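Local structure of BH2092 protein (Bacillus halodurans, 3NHV) at residues E43-C48 with A53-G58; N59-D64 with A91-Q96; Y78-A83 with L128-K133; N85-A90 with V101-G106. The protein is of unknown function but carries a rhodanese-like domain, a fold that in active relatives commonly transfers sulfur by way of a cysteine persulfide. All blocks are in the same frame, centred on the assembly; numbering follows the deposited sequence.

Interaction 1 of 4, residues E43-C48 with A53-G58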
loop_
_atom_site.group_PDB
_atom_site.type_symbol
_atom_site.label_atom_id
_atom_site.label_comp_id
_atom_site.label_asym_id
_atom_site.label_seq_id
_atom_site.Cartn_x
_atom_site.Cartn_y
_atom_site.Cartn_z
ATOM N N GLU B 43 7.323 -1.164 23.651
ATOM C CA GLU B 43 8.356 -0.141 23.747
ATOM C C GLU B 43 8.137 0.948 22.696
ATOM O O GLU B 43 8.217 2.140 23.004
ATOM C CB GLU B 43 9.737 -0.781 23.566
ATOM C CG GLU B 43 10.902 0.021 24.137
ATOM C CD GLU B 43 10.866 0.119 25.667
ATOM O OE1 GLU B 43 10.653 -0.925 26.336
ATOM O OE2 GLU B 43 11.063 1.246 26.198
ATOM N N ALA B 44 7.852 0.531 21.462
ATOM C CA ALA B 44 7.618 1.467 20.362
ATOM C C ALA B 44 6.490 2.432 20.706
ATOM O O ALA B 44 6.596 3.636 20.478
ATOM C CB ALA B 44 7.275 0.707 19.094
ATOM N N TYR B 45 5.408 1.895 21.253
ATOM C CA TYR B 45 4.264 2.710 21.629
ATOM C C TYR B 45 4.633 3.735 22.689
ATOM O O TYR B 45 4.338 4.918 22.539
ATOM C CB TYR B 45 3.132 1.814 22.140
ATOM C CG TYR B 45 1.989 2.546 22.809
ATOM C CD1 TYR B 45 2.093 3.001 24.128
ATOM C CD2 TYR B 45 0.790 2.764 22.133
ATOM C CE1 TYR B 45 1.027 3.656 24.755
ATOM C CE2 TYR B 45 -0.275 3.416 22.748
ATOM C CZ TYR B 45 -0.152 3.856 24.055
ATOM O OH TYR B 45 -1.216 4.489 24.646
ATOM N N LYS B 46 5.284 3.280 23.755
ATOM C CA LYS B 46 5.678 4.163 24.852
ATOM C C LYS B 46 6.575 5.314 24.381
ATOM O O LYS B 46 6.574 6.386 24.986
ATOM C CB LYS B 46 6.369 3.344 25.956
ATOM C CG LYS B 46 6.398 4.000 27.348
ATOM C CD LYS B 46 7.590 4.947 27.541
ATOM C CE LYS B 46 8.944 4.213 27.516
ATOM N NZ LYS B 46 9.084 3.181 28.586
ATOM N N GLU B 47 7.322 5.097 23.298
ATOM C CA GLU B 47 8.207 6.131 22.758
ATOM C C GLU B 47 7.447 7.142 21.905
ATOM O O GLU B 47 7.559 8.355 22.101
ATOM C CB GLU B 47 9.304 5.508 21.893
ATOM C CG GLU B 47 10.236 4.577 22.631
ATOM C CD GLU B 47 11.365 4.071 21.754
ATOM O OE1 GLU B 47 12.118 4.910 21.212
ATOM O OE2 GLU B 47 11.504 2.833 21.610
ATOM N N CYS B 48 6.672 6.627 20.953
ATOM C CA CYS B 48 5.902 7.466 20.038
ATOM C C CYS B 48 4.644 6.760 19.536
ATOM O O CYS B 48 4.723 5.687 18.934
ATOM C CB CYS B 48 6.782 7.851 18.845
ATOM S SG CYS B 48 5.941 8.778 17.559
ATOM N N ALA B 53 -4.711 6.588 21.514
ATOM C CA ALA B 53 -4.519 5.185 21.200
ATOM C C ALA B 53 -3.982 4.353 22.360
ATOM O O ALA B 53 -3.063 4.768 23.070
ATOM C CB ALA B 53 -3.587 5.055 20.008
ATOM N N ILE B 54 -4.554 3.164 22.534
ATOM C CA ILE B 54 -4.128 2.250 23.586
ATOM C C ILE B 54 -3.136 1.247 23.016
ATOM O O ILE B 54 -3.177 0.938 21.827
ATOM C CB ILE B 54 -5.306 1.459 24.157
ATOM C CG1 ILE B 54 -6.008 0.697 23.036
ATOM C CG2 ILE B 54 -6.276 2.400 24.854
ATOM C CD1 ILE B 54 -7.211 -0.071 23.492
ATOM N N SER B 55 -2.252 0.736 23.870
ATOM C CA SER B 55 -1.251 -0.229 23.447
ATOM C C SER B 55 -1.683 -1.673 23.646
ATOM O O SER B 55 -1.981 -2.093 24.759
ATOM C CB SER B 55 0.057 -0.004 24.202
ATOM O OG SER B 55 0.948 -1.084 23.982
ATOM N N ILE B 56 -1.711 -2.434 22.559
ATOM C CA ILE B 56 -2.082 -3.841 22.624
ATOM C C ILE B 56 -1.296 -4.576 21.540
ATOM O O ILE B 56 -1.811 -4.806 20.448
ATOM C CB ILE B 56 -3.587 -4.055 22.344
ATOM C CG1 ILE B 56 -4.445 -3.156 23.245
ATOM C CG2 ILE B 56 -3.935 -5.524 22.539
ATOM C CD1 ILE B 56 -4.431 -3.514 24.722
ATOM N N PRO B 57 -0.034 -4.944 21.822
ATOM C CA PRO B 57 0.797 -5.655 20.838
ATOM C C PRO B 57 0.046 -6.790 20.140
ATOM O O PRO B 57 -0.694 -7.538 20.778
ATOM C CB PRO B 57 1.963 -6.160 21.679
ATOM C CG PRO B 57 2.137 -5.050 22.679
ATOM C CD PRO B 57 0.698 -4.750 23.086
ATOM N N GLY B 58 0.242 -6.914 18.830
ATOM C CA GLY B 58 -0.438 -7.949 18.061
ATOM C C GLY B 58 -0.365 -9.359 18.620
ATOM O O GLY B 58 -1.379 -10.050 18.713
#
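One face of the Tyr45 ring carries Ser55 CB, which sits 3.4 Å from the ring centroid and only 9° off the ring normal, a CH-pi contact almost dead centre. At the edge, near the ring plane, lies the peptide carbonyl of Ala53. The phenol reaches it directly: Tyr45 OH donates to Ala53 O. The modelled distance from Tyr45 OH to Ala53 O, 2.4 Å, is very short, so its exact value is doubtful. Between these two partners the backbone of Ile54 runs past obliquely, with its C atom 3.6 Å from Tyr45 CE2. CG of Tyr45 stands anti to the backbone N (chi1 169°), which swings the ring off the helix and across the backbone of 53-55. This joins the helix and the second strand of a beta-alpha-beta unit, strand 34-38, helix 42-47 and strand 54-55, within the rhodanese-like domain. Tyrosine suits the place because its flat face can lie on a small residue while its hydroxyl still reaches a main-chain oxygen; a phenylalanine here would probably keep the cover over Ser55 but leave Ala53 O without this donor. Serine suits the other side because beyond CB it carries only a hydroxyl. The ring also stacks with His49 and touches Asp38 of strand 34-38, while Ile54, whose CB points away from the helix, packs on Ile35.

Interaction 2 of 4, residues N59-D64 with A91-Q96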
loop_
_atom_site.group_PDB
_atom_site.type_symbol
_atom_site.label_atom_id
_atom_site.label_comp_id
_atom_site.label_asym_id
_atom_site.label_seq_id
_atom_site.Cartn_x
_atom_site.Cartn_y
_atom_site.Cartn_z
ATOM N N ASN B 59 0.835 -9.792 18.987
ATOM C CA ASN B 59 1.014 -11.130 19.532
ATOM C C ASN B 59 0.338 -11.287 20.896
ATOM O O ASN B 59 0.169 -12.406 21.383
ATOM C CB ASN B 59 2.507 -11.455 19.635
ATOM C CG ASN B 59 3.285 -10.386 20.374
ATOM O OD1 ASN B 59 3.025 -10.111 21.549
ATOM N ND2 ASN B 59 4.243 -9.768 19.685
ATOM N N LYS B 60 -0.065 -10.172 21.506
ATOM C CA LYS B 60 -0.722 -10.217 22.815
ATOM C C LYS B 60 -2.224 -9.933 22.753
ATOM O O LYS B 60 -2.827 -9.575 23.764
ATOM C CB LYS B 60 -0.057 -9.223 23.782
ATOM C CG LYS B 60 1.403 -9.537 24.105
ATOM C CD LYS B 60 1.510 -10.724 25.055
ATOM C CE LYS B 60 2.913 -11.334 25.068
ATOM N NZ LYS B 60 3.193 -12.205 23.869
ATOM N N ILE B 61 -2.829 -10.094 21.576
ATOM C CA ILE B 61 -4.265 -9.848 21.410
ATOM C C ILE B 61 -5.096 -11.098 21.685
ATOM O O ILE B 61 -4.900 -12.138 21.056
ATOM C CB ILE B 61 -4.592 -9.371 19.983
ATOM C CG1 ILE B 61 -3.903 -8.036 19.711
ATOM C CG2 ILE B 61 -6.097 -9.239 19.807
ATOM C CD1 ILE B 61 -4.153 -7.500 18.315
ATOM N N ASN B 62 -6.042 -10.981 22.612
ATOM C CA ASN B 62 -6.902 -12.104 22.986
ATOM C C ASN B 62 -8.063 -11.606 23.827
ATOM O O ASN B 62 -8.238 -10.396 23.993
ATOM C CB ASN B 62 -6.097 -13.114 23.789
ATOM C CG ASN B 62 -5.345 -12.463 24.928
ATOM O OD1 ASN B 62 -5.945 -11.809 25.787
ATOM N ND2 ASN B 62 -4.024 -12.625 24.937
ATOM N N GLU B 63 -8.847 -12.528 24.375
ATOM C CA GLU B 63 -9.996 -12.133 25.182
ATOM C C GLU B 63 -9.653 -11.480 26.524
ATOM O O GLU B 63 -10.476 -10.754 27.093
ATOM C CB GLU B 63 -10.931 -13.332 25.388
ATOM C CG GLU B 63 -12.298 -13.135 24.731
ATOM C CD GLU B 63 -13.005 -14.442 24.395
ATOM O OE1 GLU B 63 -12.437 -15.270 23.632
ATOM O OE2 GLU B 63 -14.141 -14.647 24.886
ATOM N N ASP B 64 -8.438 -11.723 27.012
ATOM C CA ASP B 64 -7.979 -11.153 28.285
ATOM C C ASP B 64 -7.639 -9.675 28.144
ATOM O O ASP B 64 -7.943 -8.855 29.011
ATOM C CB ASP B 64 -6.727 -11.892 28.782
ATOM C CG ASP B 64 -7.042 -13.256 29.383
ATOM O OD1 ASP B 64 -6.086 -14.030 29.652
ATOM O OD2 ASP B 64 -8.246 -13.551 29.597
ATOM N N ALA B 91 -6.250 -7.068 12.730
ATOM C CA ALA B 91 -7.654 -6.975 12.358
ATOM C C ALA B 91 -8.294 -8.352 12.417
ATOM O O ALA B 91 -9.390 -8.518 12.965
ATOM C CB ALA B 91 -7.788 -6.397 10.956
ATOM N N ALA B 92 -7.606 -9.341 11.855
ATOM C CA ALA B 92 -8.112 -10.713 11.845
ATOM C C ALA B 92 -8.433 -11.217 13.255
ATOM O O ALA B 92 -9.536 -11.705 13.505
ATOM C CB ALA B 92 -7.097 -11.636 11.177
ATOM N N LYS B 93 -7.475 -11.095 14.172
ATOM C CA LYS B 93 -7.699 -11.553 15.537
ATOM C C LYS B 93 -8.904 -10.845 16.147
ATOM O O LYS B 93 -9.768 -11.485 16.756
ATOM C CB LYS B 93 -6.465 -11.309 16.415
ATOM C CG LYS B 93 -5.178 -11.878 15.855
ATOM C CD LYS B 93 -4.096 -11.981 16.920
ATOM C CE LYS B 93 -2.727 -12.249 16.298
ATOM N NZ LYS B 93 -2.767 -13.338 15.278
ATOM N N PHE B 94 -8.960 -9.526 15.991
ATOM C CA PHE B 94 -10.076 -8.763 16.537
ATOM C C PHE B 94 -11.392 -9.238 15.940
ATOM O O PHE B 94 -12.405 -9.327 16.640
ATOM C CB PHE B 94 -9.899 -7.265 16.263
ATOM C CG PHE B 94 -9.122 -6.540 17.324
ATOM C CD1 PHE B 94 -9.697 -6.274 18.567
ATOM C CD2 PHE B 94 -7.818 -6.114 17.078
ATOM C CE1 PHE B 94 -8.983 -5.592 19.548
ATOM C CE2 PHE B 94 -7.096 -5.434 18.049
ATOM C CZ PHE B 94 -7.678 -5.168 19.291
ATOM N N ALA B 95 -11.375 -9.550 14.648
ATOM C CA ALA B 95 -12.583 -10.015 13.981
ATOM C C ALA B 95 -12.999 -11.378 14.522
ATOM O O ALA B 95 -14.181 -11.709 14.553
ATOM C CB ALA B 95 -12.360 -10.091 12.477
ATOM N N GLN B 96 -12.021 -12.167 14.945
ATOM C CA GLN B 96 -12.302 -13.486 15.490
ATOM C C GLN B 96 -12.924 -13.343 16.881
ATOM O O GLN B 96 -13.737 -14.166 17.288
ATOM C CB GLN B 96 -11.006 -14.303 15.544
ATOM C CG GLN B 96 -11.155 -15.738 16.035
ATOM C CD GLN B 96 -9.903 -16.566 15.770
ATOM O OE1 GLN B 96 -8.798 -16.206 16.198
ATOM N NE2 GLN B 96 -10.070 -17.681 15.060
#
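Helix 86-96, which connects strands 74-78 and 100-105 in a beta-alpha-beta crossover of the rhodanese-like domain, receives the loop after strand 54-55 through one residue, Ile61, against Lys93 and Phe94. The buried isoleucine uses both its branches. Its longer arm ends in CD1, 3.6 Å from Phe94 CE2, and the two side chains meet at about a right angle. The shorter branch, CG2, hangs over the centre of the Phe94 ring, 4.3 Å above its plane, and also approaches Lys93 CB at 4.0 Å. Placing CG1 beside the backbone N (chi1 -63°) leaves CG2 anti to that N, so the branched side chain can straddle two consecutive helix residues. Lys93 offers its aliphatic stem here, with CD 4.1 Å from Ile61 CB, before a bend at chi4 carries NZ away from the isoleucine. Phe94 continues inward to Ile75 and Thr77 of strand 74-78, and Ile61 also touches Ile56 and Ala90. Other residues of the helix segment pack against a second subunit, where Ala92 meets Tyr10 and Ala95 meets Ala6 of that subunit. No hydrogen bond crosses between 59-64 and 91-96. The loop is therefore held here by the shape of an isoleucine against an aromatic face and by burial of carbon, while the lysine can lend methylenes to an apolar contact without burying its charge there.

Interaction 3 of 4, residues Y78-A83 with L128-K133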
loop_
_atom_site.group_PDB
_atom_site.type_symbol
_atom_site.label_atom_id
_atom_site.label_comp_id
_atom_site.label_asym_id
_atom_site.label_seq_id
_atom_site.Cartn_x
_atom_site.Cartn_y
_atom_site.Cartn_z
ATOM N N TYR B 78 -3.209 -0.060 13.809
ATOM C CA TYR B 78 -2.167 0.563 13.012
ATOM C C TYR B 78 -0.800 0.027 13.414
ATOM O O TYR B 78 -0.541 -0.225 14.593
ATOM C CB TYR B 78 -2.223 2.094 13.130
ATOM C CG TYR B 78 -1.606 2.682 14.379
ATOM C CD1 TYR B 78 -0.229 2.844 14.490
ATOM C CD2 TYR B 78 -2.404 3.101 15.439
ATOM C CE1 TYR B 78 0.334 3.415 15.618
ATOM C CE2 TYR B 78 -1.852 3.672 16.572
ATOM C CZ TYR B 78 -0.484 3.829 16.657
ATOM O OH TYR B 78 0.063 4.424 17.772
ATOM N N CYS B 79 0.051 -0.182 12.415
ATOM C CA CYS B 79 1.404 -0.680 12.624
ATOM C C CYS B 79 2.349 0.438 12.202
ATOM O O CYS B 79 1.967 1.602 12.214
ATOM C CB CYS B 79 1.658 -1.941 11.784
ATOM S SG CYS B 79 3.405 -2.497 11.807
ATOM N N TRP B 80 3.575 0.101 11.827
ATOM C CA TRP B 80 4.524 1.119 11.423
ATOM C C TRP B 80 4.116 1.852 10.165
ATOM O O TRP B 80 4.003 3.075 10.173
ATOM C CB TRP B 80 5.912 0.521 11.226
ATOM C CG TRP B 80 6.563 0.154 12.507
ATOM C CD1 TRP B 80 6.478 -1.044 13.157
ATOM C CD2 TRP B 80 7.371 1.001 13.326
ATOM N NE1 TRP B 80 7.186 -0.993 14.334
ATOM C CE2 TRP B 80 7.743 0.252 14.464
ATOM C CE3 TRP B 80 7.813 2.325 13.215
ATOM C CZ2 TRP B 80 8.542 0.776 15.480
ATOM C CZ3 TRP B 80 8.611 2.851 14.230
ATOM C CH2 TRP B 80 8.965 2.075 15.349
ATOM N N GLY B 81 3.894 1.105 9.088
ATOM C CA GLY B 81 3.511 1.722 7.828
ATOM C C GLY B 81 3.129 0.753 6.716
ATOM O O GLY B 81 2.786 -0.403 6.978
ATOM N N PRO B 82 3.195 1.204 5.451
ATOM C CA PRO B 82 2.867 0.444 4.236
ATOM C C PRO B 82 3.521 -0.926 4.124
ATOM O O PRO B 82 2.922 -1.874 3.624
ATOM C CB PRO B 82 3.339 1.367 3.113
ATOM C CG PRO B 82 3.168 2.713 3.694
ATOM C CD PRO B 82 3.690 2.546 5.100
ATOM N N ALA B 83 4.760 -1.014 4.585
ATOM C CA ALA B 83 5.510 -2.260 4.503
ATOM C C ALA B 83 5.279 -3.192 5.686
ATOM O O ALA B 83 6.094 -4.073 5.951
ATOM C CB ALA B 83 6.997 -1.956 4.372
ATOM N N LEU B 128 11.507 6.725 12.717
ATOM C CA LEU B 128 10.394 6.770 11.792
ATOM C C LEU B 128 10.099 5.396 11.223
ATOM O O LEU B 128 8.944 5.045 11.011
ATOM C CB LEU B 128 10.701 7.746 10.661
ATOM C CG LEU B 128 9.599 7.933 9.623
ATOM C CD1 LEU B 128 8.288 8.335 10.289
ATOM C CD2 LEU B 128 10.046 8.989 8.638
ATOM N N PHE B 129 11.147 4.618 10.989
ATOM C CA PHE B 129 10.984 3.284 10.432
ATOM C C PHE B 129 11.374 2.176 11.408
ATOM O O PHE B 129 12.103 2.402 12.369
ATOM C CB PHE B 129 11.836 3.122 9.174
ATOM C CG PHE B 129 11.602 4.168 8.133
ATOM C CD1 PHE B 129 12.411 5.298 8.072
ATOM C CD2 PHE B 129 10.596 4.009 7.186
ATOM C CE1 PHE B 129 12.224 6.261 7.073
ATOM C CE2 PHE B 129 10.396 4.959 6.186
ATOM C CZ PHE B 129 11.214 6.090 6.126
ATOM N N TRP B 130 10.883 0.973 11.134
ATOM C CA TRP B 130 11.190 -0.200 11.936
ATOM C C TRP B 130 12.643 -0.582 11.650
ATOM O O TRP B 130 13.060 -0.606 10.488
ATOM C CB TRP B 130 10.274 -1.349 11.528
ATOM C CG TRP B 130 10.540 -2.630 12.254
ATOM C CD1 TRP B 130 10.355 -2.870 13.585
ATOM C CD2 TRP B 130 10.994 -3.867 11.684
ATOM N NE1 TRP B 130 10.658 -4.178 13.881
ATOM C CE2 TRP B 130 11.052 -4.813 12.732
ATOM C CE3 TRP B 130 11.354 -4.268 10.389
ATOM C CZ2 TRP B 130 11.456 -6.137 12.527
ATOM C CZ3 TRP B 130 11.755 -5.587 10.187
ATOM C CH2 TRP B 130 11.802 -6.504 11.252
ATOM N N ASN B 131 13.408 -0.876 12.704
ATOM C CA ASN B 131 14.824 -1.250 12.570
ATOM C C ASN B 131 14.997 -2.768 12.612
ATOM O O ASN B 131 14.835 -3.396 13.658
ATOM C CB ASN B 131 15.652 -0.622 13.696
ATOM C CG ASN B 131 17.133 -0.528 13.356
ATOM O OD1 ASN B 131 17.732 -1.469 12.824
ATOM N ND2 ASN B 131 17.734 0.613 13.677
HETATM N N MSE B 132 15.342 -3.345 11.469
HETATM C CA MSE B 132 15.526 -4.786 11.343
HETATM C C MSE B 132 16.617 -5.340 12.260
HETATM O O MSE B 132 16.615 -6.526 12.592
HETATM C CB MSE B 132 15.868 -5.116 9.897
HETATM C CG MSE B 132 15.829 -6.573 9.548
HETATM SE SE MSE B 132 16.414 -6.799 7.721
HETATM C CE MSE B 132 14.912 -5.990 6.808
ATOM N N LYS B 133 17.550 -4.483 12.663
ATOM C CA LYS B 133 18.634 -4.920 13.529
ATOM C C LYS B 133 18.267 -4.815 15.008
ATOM O O LYS B 133 18.644 -5.670 15.807
ATOM C CB LYS B 133 19.906 -4.107 13.257
ATOM C CG LYS B 133 20.267 -3.954 11.776
ATOM C CD LYS B 133 19.897 -5.183 10.932
ATOM C CE LYS B 133 20.656 -6.435 11.332
ATOM N NZ LYS B 133 20.172 -7.618 10.548
#
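Next to Trp130, whose side chain packs on Trp80 across the contact, Asn131 OD1 is gripped by two backbone N-H groups. Lys133 N lies 3.0 Å from Asn131 OD1 with an N-H...O angle of 149°, the donor tilted slightly from the carbonyl plane, and Lys134 N adds a weak bond. This Asx turn bends the chain just beyond Trp130, a task for which the short amide of asparagine is well suited. Trp130 CB stands over the five-membered ring of Trp80, 4.0 Å from its centroid and nearly on the ring normal, a CH-pi contact. Trp130 has CG anti to its own backbone N (chi1 178°), which sends its indole past the Trp80 ring; the planes meet obliquely at 53°, with Trp130 CD1 3.8 Å from Trp80 NE1. At the edge of the Trp80 ring, near its plane, Leu128 O lies 3.7 Å from CE3. A large flat indole is apt here, since its face and its rim can serve different partners at once; it also makes a cation-pi contact with Arg40. Trp80 follows Cys79, which is disulfide-linked to Cys84 in the turn between strand 74-78 and helix 86-96, probably the counterpart of the rhodanese active-site loop. Helix 107-113 meets both segments: its Glu109 touches Pro82 and Phe129, and its Arg112 touches Leu128. Trp130 also packs on Glu114 of a second subunit, so segment 128-133 packs against the Cys79 loop, this helix and a neighbouring subunit.

Interaction 4 of 4, residues N85-A90 with V101-G106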
loop_
_atom_site.group_PDB
_atom_site.type_symbol
_atom_site.label_atom_id
_atom_site.label_comp_id
_atom_site.label_asym_id
_atom_site.label_seq_id
_atom_site.Cartn_x
_atom_site.Cartn_y
_atom_site.Cartn_z
ATOM N N ASN B 85 2.512 -5.781 8.026
ATOM C CA ASN B 85 1.327 -6.642 8.014
ATOM C C ASN B 85 0.678 -6.678 9.392
ATOM O O ASN B 85 -0.395 -7.263 9.567
ATOM C CB ASN B 85 1.718 -8.077 7.644
ATOM C CG ASN B 85 1.705 -8.322 6.153
ATOM O OD1 ASN B 85 1.836 -7.384 5.364
ATOM N ND2 ASN B 85 1.559 -9.585 5.754
ATOM N N GLY B 86 1.350 -6.072 10.366
ATOM C CA GLY B 86 0.851 -6.055 11.731
ATOM C C GLY B 86 -0.619 -5.734 11.886
ATOM O O GLY B 86 -1.375 -6.507 12.473
ATOM N N ALA B 87 -1.024 -4.590 11.350
ATOM C CA ALA B 87 -2.403 -4.151 11.449
ATOM C C ALA B 87 -3.370 -5.148 10.827
ATOM O O ALA B 87 -4.481 -5.344 11.328
ATOM C CB ALA B 87 -2.559 -2.780 10.788
ATOM N N THR B 88 -2.957 -5.775 9.732
ATOM C CA THR B 88 -3.818 -6.740 9.064
ATOM C C THR B 88 -3.946 -8.007 9.908
ATOM O O THR B 88 -5.043 -8.534 10.073
ATOM C CB THR B 88 -3.282 -7.083 7.668
ATOM O OG1 THR B 88 -2.899 -5.868 7.005
ATOM C CG2 THR B 88 -4.365 -7.776 6.844
ATOM N N LYS B 89 -2.838 -8.493 10.461
ATOM C CA LYS B 89 -2.922 -9.689 11.293
ATOM C C LYS B 89 -3.802 -9.350 12.499
ATOM O O LYS B 89 -4.644 -10.155 12.925
ATOM C CB LYS B 89 -1.534 -10.136 11.768
ATOM C CG LYS B 89 -0.550 -10.521 10.651
ATOM C CD LYS B 89 0.730 -11.111 11.245
ATOM C CE LYS B 89 1.791 -11.448 10.190
ATOM N NZ LYS B 89 2.478 -10.252 9.598
ATOM N N ALA B 90 -3.620 -8.142 13.027
ATOM C CA ALA B 90 -4.390 -7.686 14.174
ATOM C C ALA B 90 -5.887 -7.633 13.877
ATOM O O ALA B 90 -6.705 -8.100 14.677
ATOM C CB ALA B 90 -3.899 -6.316 14.623
ATOM N N VAL B 101 -13.847 -4.087 13.061
ATOM C CA VAL B 101 -12.524 -3.500 12.952
ATOM C C VAL B 101 -12.137 -3.063 11.546
ATOM O O VAL B 101 -12.641 -3.599 10.563
ATOM C CB VAL B 101 -11.482 -4.519 13.446
ATOM C CG1 VAL B 101 -11.533 -5.750 12.560
ATOM C CG2 VAL B 101 -10.084 -3.912 13.443
ATOM N N LYS B 102 -11.224 -2.094 11.486
ATOM C CA LYS B 102 -10.686 -1.542 10.244
ATOM C C LYS B 102 -9.198 -1.295 10.495
ATOM O O LYS B 102 -8.809 -0.983 11.624
ATOM C CB LYS B 102 -11.352 -0.201 9.893
ATOM C CG LYS B 102 -12.850 -0.258 9.634
ATOM C CD LYS B 102 -13.380 1.075 9.104
ATOM C CE LYS B 102 -14.805 0.918 8.567
ATOM N NZ LYS B 102 -15.170 1.969 7.567
ATOM N N GLU B 103 -8.368 -1.437 9.462
ATOM C CA GLU B 103 -6.933 -1.194 9.610
ATOM C C GLU B 103 -6.599 0.161 9.014
ATOM O O GLU B 103 -7.215 0.586 8.034
ATOM C CB GLU B 103 -6.108 -2.280 8.909
ATOM C CG GLU B 103 -6.258 -2.315 7.394
ATOM C CD GLU B 103 -5.558 -3.507 6.754
ATOM O OE1 GLU B 103 -4.336 -3.680 6.978
ATOM O OE2 GLU B 103 -6.229 -4.269 6.024
ATOM N N LEU B 104 -5.625 0.835 9.618
ATOM C CA LEU B 104 -5.190 2.152 9.172
ATOM C C LEU B 104 -4.052 2.032 8.165
ATOM O O LEU B 104 -2.969 1.553 8.506
ATOM C CB LEU B 104 -4.707 2.973 10.366
ATOM C CG LEU B 104 -4.208 4.376 10.034
ATOM C CD1 LEU B 104 -5.390 5.254 9.650
ATOM C CD2 LEU B 104 -3.489 4.974 11.229
ATOM N N ILE B 105 -4.295 2.473 6.934
ATOM C CA ILE B 105 -3.269 2.434 5.894
ATOM C C ILE B 105 -2.311 3.604 6.106
ATOM O O ILE B 105 -2.738 4.735 6.356
ATOM C CB ILE B 105 -3.881 2.559 4.476
ATOM C CG1 ILE B 105 -4.647 3.873 4.349
ATOM C CG2 ILE B 105 -4.814 1.398 4.207
ATOM C CD1 ILE B 105 -5.041 4.216 2.922
ATOM N N GLY B 106 -1.015 3.328 6.010
ATOM C CA GLY B 106 -0.026 4.373 6.200
ATOM C C GLY B 106 0.639 4.250 7.559
ATOM O O GLY B 106 1.775 4.689 7.756
#
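Glu103 reaches from strand 100-105 to Ala87 and Thr88 of helix 86-96. Glu103 CB lies 4.0 Å from Ala87 CB, an approach that the small alanine allows and that brings the two backbones to 5.7 Å between Ala87 CA and Glu103 CA. CG sits between the backbone N and the carbonyl carbon (chi1 65°), and from there the chain extends, carrying the carboxylate past Ala87 to Thr88. Glu103 CD comes within 3.6 Å of Thr88 OG1. Glu103 OE1 takes the bond itself, 2.6 Å from Thr88 OG1, with the hydroxyl donating on the syn side, 21° out of the carboxylate plane. OE2 forms a salt bridge with Lys13 of a second subunit, so the two oxygens of this buried acid have different partners and the group is fixed against rotation; the nearby lysine probably favours its charged form. Threonine suits the helix position because its short branch brings a hydroxyl to the carboxylate while its methyl suits the buried surroundings. A leucine in place of Glu103 would probably leave the Thr88 hydroxyl without this acceptor and Lys13 of the second subunit without this counter-charge. The contact pins the first turn of helix 86-96 to strand 100-105, within the beta-alpha-beta unit that starts with strand 74-78. Backbone bonds tie Lys102 to Thr77 on that strand and Glu103 to Thr18 on strand 17-19, placing strand 100-105 between the two in the parallel sheet.

Overall arrangement
From the N terminus, interaction 1 closes first, a short turn that ties helix 42-47 to the edge strand 54-55 before any of the others opens. Interaction 2 then starts in the loop that follows and closes on helix 86-96. Before it closes, interactions 3 and 4 have both opened, so it crosses each of them. Interaction 4 brings the same helix onto strand 100-105 and lies wholly within the longer span of interaction 3, which ends in the C-terminal loop. Interactions 2 and 4 meet along helix 86-96, Tyr78 brings interaction 3 against interactions 1 and 4, and interactions 2, 3 and 4 all touch the second subunit.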